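Local coordinates for protein DNA polymerase III subunit delta (PDB 3ZH9) that probably serves as the wrench of the bacterial clamp loader, opening the beta sliding clamp so that the ATP-driven complex can load it onto primed DNA, at residues I223-N228 with Q295-F299; F259-L263 with L304-I308. All coordinates share one frame; numbering follows the deposited sequence.

Contact 1. Residues I223-N228 with Q295-F299; sequences INKIVN and QARLF
Val-227 sets its CG2 methyl over one face of the Phe-299 ring, a CH-pi contact with CG2 3.8 Å from the ring centroid and shifted toward the rim, near CZ. The other branch of the valine, CG1, takes the slot between backbone N and carbonyl carbon (chi1 79°) and reaches CD1 of Leu-298 at 3.6 Å. The valine thus meets both residues at the end of the 296-299 type I turn, CG2 also lying against Leu-298. Ile-223, one helical turn back, brings its CG2 to the edge of the Phe-299 ring, 4.2 Å from CZ, and also against the amide of Gln-295, 3.4 Å from NE2.

That amide makes the polar part of the contact. Gln-295 NE2 donates to Asn-224 OD1 at 3.2 Å; the bond is fairly straight at hydrogen (161°), but the donor sits above the carbonyl plane of the asparagine, and the two amide planes stand nearly perpendicular.

Further out, Phe-220 O receives a weak bond from Gln-295 NE2. Lys-266 grips the turn itself, bonding to the carbonyl oxygens of Ala-296 and Phe-299, while Phe-259 meets the Phe-299 ring edge-to-face. The buried amide of Gln-295 is probably held in one rotation, since OE1 accepts from Gln-258 of helix 248-269 and NE2 donates to Asn-224; it links three parts of the helical C-terminal domain beside an apolar, ring-centred patch.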
loop_
_atom_site.group_PDB
_atom_site.type_symbol
_atom_site.label_atom_id
_atom_site.label_comp_id
_atom_site.label_asym_id
_atom_site.label_seq_id
_atom_site.Cartn_x
_atom_site.Cartn_y
_atom_site.Cartn_z
ATOM N N ILE A 223 10.438 -15.562 12.691
ATOM C CA ILE A 223 10.058 -15.209 14.050
ATOM C C ILE A 223 8.993 -16.161 14.574
ATOM O O ILE A 223 9.006 -16.523 15.757
ATOM C CB ILE A 223 9.619 -13.729 14.173
ATOM C CG1 ILE A 223 10.833 -12.814 14.034
ATOM C CG2 ILE A 223 8.953 -13.469 15.520
ATOM C CD1 ILE A 223 10.480 -11.376 13.670
ATOM N N ASN A 224 8.077 -16.588 13.706
ATOM C CA ASN A 224 7.110 -17.611 14.121
ATOM C C ASN A 224 7.793 -18.889 14.572
ATOM O O ASN A 224 7.498 -19.424 15.638
ATOM C CB ASN A 224 6.135 -17.945 13.003
ATOM C CG ASN A 224 4.912 -17.077 13.033
ATOM O OD1 ASN A 224 4.609 -16.443 14.048
ATOM N ND2 ASN A 224 4.199 -17.033 11.919
ATOM N N LYS A 225 8.709 -19.376 13.745
ATOM C CA LYS A 225 9.404 -20.621 14.026
ATOM C C LYS A 225 10.173 -20.536 15.327
ATOM O O LYS A 225 10.193 -21.490 16.103
ATOM C CB LYS A 225 10.332 -20.974 12.873
ATOM C CG LYS A 225 9.584 -21.253 11.594
ATOM C CD LYS A 225 8.514 -22.317 11.823
ATOM C CE LYS A 225 7.519 -22.362 10.665
ATOM N NZ LYS A 225 6.444 -23.376 10.884
ATOM N N ILE A 226 10.790 -19.388 15.578
ATOM C CA ILE A 226 11.579 -19.224 16.787
ATOM C C ILE A 226 10.721 -19.226 18.046
ATOM O O ILE A 226 10.972 -20.001 18.971
ATOM C CB ILE A 226 12.436 -17.952 16.751
ATOM C CG1 ILE A 226 13.683 -18.185 15.893
ATOM C CG2 ILE A 226 12.849 -17.562 18.163
ATOM C CD1 ILE A 226 14.446 -16.912 15.567
ATOM N N VAL A 227 9.711 -18.365 18.080
ATOM C CA VAL A 227 8.820 -18.297 19.236
ATOM C C VAL A 227 8.057 -19.611 19.462
ATOM O O VAL A 227 7.565 -19.859 20.555
ATOM C CB VAL A 227 7.830 -17.101 19.155
ATOM C CG1 VAL A 227 6.668 -17.413 18.226
ATOM C CG2 VAL A 227 7.311 -16.756 20.545
ATOM N N ASN A 228 7.988 -20.453 18.432
ATOM C CA ASN A 228 7.325 -21.755 18.529
ATOM C C ASN A 228 8.266 -22.939 18.795
ATOM O O ASN A 228 7.858 -24.099 18.685
ATOM C CB ASN A 228 6.491 -22.025 17.274
ATOM C CG ASN A 228 5.249 -21.151 17.199
ATOM O OD1 ASN A 228 4.561 -20.936 18.201
ATOM N ND2 ASN A 228 4.956 -20.644 16.008
ATOM N N GLN A 295 1.524 -12.285 16.666
ATOM C CA GLN A 295 2.826 -12.581 17.237
ATOM C C GLN A 295 2.976 -11.972 18.633
ATOM O O GLN A 295 3.596 -12.566 19.507
ATOM C CB GLN A 295 3.938 -12.101 16.316
ATOM C CG GLN A 295 4.160 -13.016 15.129
ATOM C CD GLN A 295 5.366 -12.617 14.296
ATOM O OE1 GLN A 295 5.645 -11.430 14.107
ATOM N NE2 GLN A 295 6.084 -13.610 13.790
ATOM N N ALA A 296 2.391 -10.796 18.837
ATOM C CA ALA A 296 2.519 -10.095 20.113
ATOM C C ALA A 296 1.980 -10.944 21.257
ATOM O O ALA A 296 2.482 -10.870 22.377
ATOM C CB ALA A 296 1.799 -8.735 20.072
ATOM N N ARG A 297 0.957 -11.747 20.973
ATOM C CA ARG A 297 0.387 -12.639 21.989
ATOM C C ARG A 297 1.393 -13.663 22.499
ATOM O O ARG A 297 1.253 -14.186 23.598
ATOM C CB ARG A 297 -0.866 -13.356 21.454
ATOM C CG ARG A 297 -1.992 -12.394 21.093
ATOM C CD ARG A 297 -3.371 -12.981 21.374
ATOM N NE ARG A 297 -4.243 -11.937 21.904
ATOM C CZ ARG A 297 -4.906 -11.999 23.057
ATOM N NH1 ARG A 297 -4.846 -13.081 23.824
ATOM N NH2 ARG A 297 -5.653 -10.970 23.437
ATOM N N LEU A 298 2.418 -13.943 21.714
ATOM C CA LEU A 298 3.333 -15.018 22.057
ATOM C C LEU A 298 4.556 -14.539 22.827
ATOM O O LEU A 298 5.374 -15.350 23.243
ATOM C CB LEU A 298 3.764 -15.744 20.786
ATOM C CG LEU A 298 2.612 -16.182 19.879
ATOM C CD1 LEU A 298 3.160 -16.904 18.661
ATOM C CD2 LEU A 298 1.623 -17.072 20.633
ATOM N N PHE A 299 4.682 -13.224 23.006
ATOM C CA PHE A 299 5.792 -12.629 23.765
ATOM C C PHE A 299 5.299 -11.780 24.935
ATOM O O PHE A 299 4.229 -11.159 24.865
ATOM C CB PHE A 299 6.630 -11.700 22.883
ATOM C CG PHE A 299 7.343 -12.389 21.763
ATOM C CD1 PHE A 299 8.594 -12.960 21.970
ATOM C CD2 PHE A 299 6.773 -12.460 20.505
ATOM C CE1 PHE A 299 9.260 -13.585 20.935
ATOM C CE2 PHE A 299 7.429 -13.081 19.465
ATOM C CZ PHE A 299 8.676 -13.643 19.676
#

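Contact 2. Residues F259-L263 with L304-I308; sequences FRLIL and LRLII
Ile-307 stands its CG2 methyl squarely over the ring centre of Phe-259, 3.5 Å from the centroid and 8° off the normal, a close CH-pi contact. With chi1 at -74°, CG2 lies opposite the isoleucine's backbone N, which leaves it projecting onto the ring, while CD1 of Ile-307 comes near ring atom CE1. Leu-304 approaches the same ring at its edge, CD2 lying 3.7 Å from CD1 of Phe-259.

The remaining contacts are aliphatic. Leu-304 CD1 and CD2 both lie 3.8 Å from Ile-262 CG2, and Leu-304 CB meets Leu-263 CD1 at 3.7 Å, the two leucines lying alongside one another and pointing opposite ways. The second branch of Leu-263, CD2, touches Ile-308 CD1 at 3.7 Å, and that methyl also lies against Leu-263 CB.

The backbones that carry these groups, in helices 248-269 and 301-319, form a nearly antiparallel pair inside the helical C-terminal domain of the delta subunit, their local axes 9.8 Å apart at 157°. Beyond the pair, Phe-299 touches Leu-304 and Ile-307, and Phe-332 and Leu-336 of helix 325-338 pack on Ile-307. Cohesion between these two segments is therefore dispersive, resting on shape fit and one well-centred methyl-ring contact.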
loop_
_atom_site.group_PDB
_atom_site.type_symbol
_atom_site.label_atom_id
_atom_site.label_comp_id
_atom_site.label_asym_id
_atom_site.label_seq_id
_atom_site.Cartn_x
_atom_site.Cartn_y
_atom_site.Cartn_z
ATOM N N PHE A 259 10.138 -6.585 15.399
ATOM C CA PHE A 259 10.033 -6.648 16.855
ATOM C C PHE A 259 9.535 -5.337 17.426
ATOM O O PHE A 259 8.735 -5.334 18.343
ATOM C CB PHE A 259 11.345 -7.097 17.502
ATOM C CG PHE A 259 11.460 -8.589 17.615
ATOM C CD1 PHE A 259 10.600 -9.297 18.443
ATOM C CD2 PHE A 259 12.394 -9.286 16.881
ATOM C CE1 PHE A 259 10.676 -10.690 18.538
ATOM C CE2 PHE A 259 12.488 -10.681 16.984
ATOM C CZ PHE A 259 11.616 -11.378 17.810
ATOM N N ARG A 260 9.987 -4.219 16.864
ATOM C CA ARG A 260 9.434 -2.925 17.253
ATOM C C ARG A 260 7.940 -2.858 16.964
ATOM O O ARG A 260 7.173 -2.376 17.784
ATOM C CB ARG A 260 10.182 -1.768 16.575
ATOM C CG ARG A 260 11.570 -1.506 17.209
ATOM C CD ARG A 260 12.175 -0.176 16.757
ATOM N NE ARG A 260 12.337 -0.145 15.312
ATOM C CZ ARG A 260 13.498 -0.316 14.696
ATOM N NH1 ARG A 260 14.607 -0.496 15.407
ATOM N NH2 ARG A 260 13.551 -0.287 13.374
ATOM N N LEU A 261 7.531 -3.350 15.797
ATOM C CA LEU A 261 6.114 -3.406 15.455
ATOM C C LEU A 261 5.301 -4.258 16.427
ATOM O O LEU A 261 4.187 -3.889 16.802
ATOM C CB LEU A 261 5.934 -3.956 14.047
ATOM C CG LEU A 261 4.493 -4.004 13.545
ATOM C CD1 LEU A 261 3.804 -2.645 13.615
ATOM C CD2 LEU A 261 4.463 -4.580 12.122
ATOM N N ILE A 262 5.835 -5.418 16.805
ATOM C CA ILE A 262 5.123 -6.285 17.744
ATOM C C ILE A 262 4.923 -5.576 19.085
ATOM O O ILE A 262 3.825 -5.556 19.644
ATOM C CB ILE A 262 5.892 -7.612 17.955
ATOM C CG1 ILE A 262 5.844 -8.440 16.668
ATOM C CG2 ILE A 262 5.279 -8.421 19.089
ATOM C CD1 ILE A 262 6.923 -9.486 16.608
ATOM N N LEU A 263 5.983 -4.959 19.587
ATOM C CA LEU A 263 5.887 -4.232 20.860
ATOM C C LEU A 263 4.819 -3.123 20.792
ATOM O O LEU A 263 3.976 -3.018 21.672
ATOM C CB LEU A 263 7.250 -3.636 21.242
ATOM C CG LEU A 263 7.244 -2.891 22.589
ATOM C CD1 LEU A 263 7.288 -3.895 23.743
ATOM C CD2 LEU A 263 8.381 -1.941 22.668
ATOM N N LEU A 304 10.126 -8.592 24.802
ATOM C CA LEU A 304 10.207 -7.733 23.629
ATOM C C LEU A 304 11.183 -6.589 23.858
ATOM O O LEU A 304 11.961 -6.258 22.987
ATOM C CB LEU A 304 8.805 -7.216 23.274
ATOM C CG LEU A 304 7.870 -8.294 22.706
ATOM C CD1 LEU A 304 6.420 -7.810 22.620
ATOM C CD2 LEU A 304 8.378 -8.799 21.320
ATOM N N ARG A 305 11.143 -5.994 25.047
ATOM C CA ARG A 305 12.075 -4.938 25.401
ATOM C C ARG A 305 13.523 -5.422 25.391
ATOM O O ARG A 305 14.398 -4.717 24.925
ATOM C CB ARG A 305 11.738 -4.354 26.777
ATOM C CG ARG A 305 10.489 -3.503 26.780
ATOM C CD ARG A 305 10.019 -3.256 28.211
ATOM N NE ARG A 305 8.874 -2.342 28.284
ATOM C CZ ARG A 305 8.165 -2.135 29.391
ATOM N NH1 ARG A 305 8.467 -2.800 30.501
ATOM N NH2 ARG A 305 7.151 -1.282 29.394
ATOM N N LEU A 306 13.767 -6.613 25.930
ATOM C CA LEU A 306 15.097 -7.223 25.911
ATOM C C LEU A 306 15.541 -7.492 24.479
ATOM O O LEU A 306 16.663 -7.159 24.093
ATOM C CB LEU A 306 15.082 -8.550 26.679
ATOM C CG LEU A 306 14.684 -8.402 28.151
ATOM C CD1 LEU A 306 14.487 -9.755 28.839
ATOM C CD2 LEU A 306 15.710 -7.548 28.909
ATOM N N ILE A 307 14.646 -8.086 23.693
ATOM C CA ILE A 307 14.985 -8.453 22.324
ATOM C C ILE A 307 15.343 -7.195 21.541
ATOM O O ILE A 307 16.348 -7.145 20.842
ATOM C CB ILE A 307 13.847 -9.248 21.644
ATOM C CG1 ILE A 307 13.807 -10.676 22.215
ATOM C CG2 ILE A 307 14.054 -9.296 20.122
ATOM C CD1 ILE A 307 12.493 -11.442 21.933
ATOM N N ILE A 308 14.526 -6.167 21.698
ATOM C CA ILE A 308 14.761 -4.914 21.022
ATOM C C ILE A 308 16.137 -4.315 21.383
ATOM O O ILE A 308 16.882 -3.919 20.496
ATOM C CB ILE A 308 13.602 -3.910 21.285
ATOM C CG1 ILE A 308 12.377 -4.328 20.471
ATOM C CG2 ILE A 308 14.027 -2.479 20.942
ATOM C CD1 ILE A 308 11.074 -3.779 20.990
#

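How the contacts relate
After the N-terminal parallel-sheet region and the helices that follow it, the chain reaches helix 215-227, then passes through helix 231-243 into helix 248-269, which brings in residues 259-263. It goes on to residues 295-299, which lead out of helix 286-296, where contact 1 closes its loop. Residues 304-308 follow at once in helix 301-319 and close contact 2. The two closures therefore cross: 259-263 falls within the first loop, 304-308 beyond it. Their centres are 11 Å apart, and they touch where Ile-262 packs on Gln-295 and Ala-296 and at the Phe-299 side chain. Together they bind four helices of the C-terminal domain around the connection from 286-296 to 301-319.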